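PDB 3OM8: probable hydrolase from Pseudomonas aeruginosa, which is probably an alpha/beta-hydrolase-fold enzyme, tentatively assigned 3-oxoadipate enol-lactonase activity, the hydrolysis of an enol-lactone ring. Local coordinates for residues Asp13-Ala18 and Ala66-Pro71. Numbering follows the deposited sequence.
Sequences DGASLA and ASSVPP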
loop_
_atom_site.group_PDB
_atom_site.type_symbol
_atom_site.label_atom_id
_atom_site.label_comp_id
_atom_site.label_asym_id
_atom_site.label_seq_id
_atom_site.Cartn_x
_atom_site.Cartn_y
_atom_site.Cartn_z
ATOM N N ASP B 13 -13.174 -37.896 0.358
ATOM C CA ASP B 13 -14.624 -37.847 0.165
ATOM C C ASP B 13 -15.033 -38.178 -1.270
ATOM O O ASP B 13 -16.144 -37.861 -1.699
ATOM C CB ASP B 13 -15.187 -36.486 0.578
ATOM C CG ASP B 13 -14.754 -35.370 -0.353
ATOM O OD1 ASP B 13 -13.656 -35.475 -0.939
ATOM O OD2 ASP B 13 -15.516 -34.389 -0.498
ATOM N N GLY B 14 -14.127 -38.802 -2.014
ATOM C CA GLY B 14 -14.461 -39.375 -3.308
ATOM C C GLY B 14 -14.538 -38.422 -4.488
ATOM O O GLY B 14 -15.324 -38.639 -5.411
ATOM N N ALA B 15 -13.739 -37.358 -4.464
ATOM C CA ALA B 15 -13.580 -36.527 -5.653
ATOM C C ALA B 15 -12.200 -36.795 -6.240
ATOM O O ALA B 15 -11.393 -37.489 -5.630
ATOM C CB ALA B 15 -13.758 -35.071 -5.318
ATOM N N SER B 16 -11.940 -36.270 -7.432
ATOM C CA SER B 16 -10.629 -36.395 -8.054
ATOM C C SER B 16 -10.072 -35.002 -8.343
ATOM O O SER B 16 -10.716 -34.204 -9.026
ATOM C CB SER B 16 -10.727 -37.209 -9.346
ATOM O OG SER B 16 -9.462 -37.367 -9.967
ATOM N N LEU B 17 -8.888 -34.706 -7.804
ATOM C CA LEU B 17 -8.227 -33.407 -8.019
ATOM C C LEU B 17 -7.052 -33.525 -8.981
ATOM O O LEU B 17 -6.160 -34.344 -8.784
ATOM C CB LEU B 17 -7.732 -32.819 -6.696
ATOM C CG LEU B 17 -8.805 -32.483 -5.664
ATOM C CD1 LEU B 17 -8.163 -31.900 -4.420
ATOM C CD2 LEU B 17 -9.820 -31.524 -6.250
ATOM N N ALA B 18 -7.063 -32.711 -10.027
ATOM C CA ALA B 18 -5.981 -32.711 -10.993
ATOM C C ALA B 18 -4.877 -31.784 -10.505
ATOM O O ALA B 18 -5.151 -30.680 -10.045
ATOM C CB ALA B 18 -6.486 -32.254 -12.335
ATOM N N ALA B 66 -9.730 -29.457 -14.617
ATOM C CA ALA B 66 -9.464 -30.864 -14.878
ATOM C C ALA B 66 -9.781 -31.717 -13.673
ATOM O O ALA B 66 -9.577 -32.924 -13.694
ATOM C CB ALA B 66 -8.020 -31.066 -15.291
ATOM N N SER B 67 -10.257 -31.080 -12.612
ATOM C CA SER B 67 -10.716 -31.817 -11.448
ATOM C C SER B 67 -12.193 -32.214 -11.619
ATOM O O SER B 67 -12.880 -31.695 -12.501
ATOM C CB SER B 67 -10.510 -30.989 -10.180
ATOM O OG SER B 67 -9.132 -30.933 -9.839
ATOM N N SER B 68 -12.670 -33.132 -10.783
ATOM C CA SER B 68 -14.058 -33.578 -10.854
ATOM C C SER B 68 -14.947 -32.560 -10.150
ATOM O O SER B 68 -14.447 -31.675 -9.472
ATOM C CB SER B 68 -14.220 -34.976 -10.244
ATOM O OG SER B 68 -13.912 -34.991 -8.860
ATOM N N VAL B 69 -16.260 -32.682 -10.313
ATOM C CA VAL B 69 -17.178 -31.655 -9.851
ATOM C C VAL B 69 -18.225 -32.213 -8.902
ATOM O O VAL B 69 -19.312 -32.600 -9.331
ATOM C CB VAL B 69 -17.923 -31.004 -11.040
ATOM C CG1 VAL B 69 -18.810 -29.868 -10.556
ATOM C CG2 VAL B 69 -16.933 -30.513 -12.111
ATOM N N PRO B 70 -17.913 -32.259 -7.601
ATOM C CA PRO B 70 -18.967 -32.610 -6.640
ATOM C C PRO B 70 -20.094 -31.572 -6.676
ATOM O O PRO B 70 -19.879 -30.455 -7.150
ATOM C CB PRO B 70 -18.242 -32.563 -5.288
ATOM C CG PRO B 70 -16.781 -32.786 -5.635
ATOM C CD PRO B 70 -16.594 -32.106 -6.964
ATOM N N PRO B 71 -21.296 -31.939 -6.206
ATOM C CA PRO B 71 -22.362 -30.936 -6.120
ATOM C C PRO B 71 -22.039 -29.973 -4.990
ATOM O O PRO B 71 -21.422 -30.409 -4.018
ATOM C CB PRO B 71 -23.588 -31.755 -5.712
ATOM C CG PRO B 71 -23.167 -33.182 -5.764
ATOM C CD PRO B 71 -21.704 -33.236 -5.644
#
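Ser-67 and Ser-68 lie against the start of strand 16-22, and their hydroxyls accept bonds from two strand amides. Ser-67 OG, placed beside its own backbone N and anti to the carbonyl carbon (chi1 -73°), takes the N-H of Ala-18 at 2.7 Å. The same hydroxyl donates to Asp-60 O, just past the end of strand 55-59, and lies 3.2 Å from Leu-17 CA. At Ser-68 the hydroxyl stands between backbone N and carbonyl carbon (chi1 63°) and receives the Ser-16 N-H at 2.8 Å, almost straight at 176°. Ser-68 N returns a bond of 2.8 Å to Ser-16 O, so Ser-16 is gripped through both its amide and its carbonyl. The two chains run roughly antiparallel, yet Ser-68 N to Ser-16 O is the one backbone-to-backbone bond between them. Small apolar contacts close the two ends: Ala-18 CB meets Ala-66 CB at 3.5 Å, and Ala-15 CB rests on Pro-70 CG at 3.8 Å. Beyond the pair, Asp-13 forms a salt bridge with Arg-62, while Leu-17 bonds through its backbone to Leu-9 of strand 7-10 and Ala-18 likewise to Asp-60. The contact thus fastens the loop between strand 55-59 and helix 76-90 to the second strand of the alpha/beta-hydrolase sheet. Chemically, serine hydroxyls serve as acceptors for the amides of Ser-16 and Ala-18, a part that backbone carbonyls play between regular strands, although segment 66-71 adopts no regular strand.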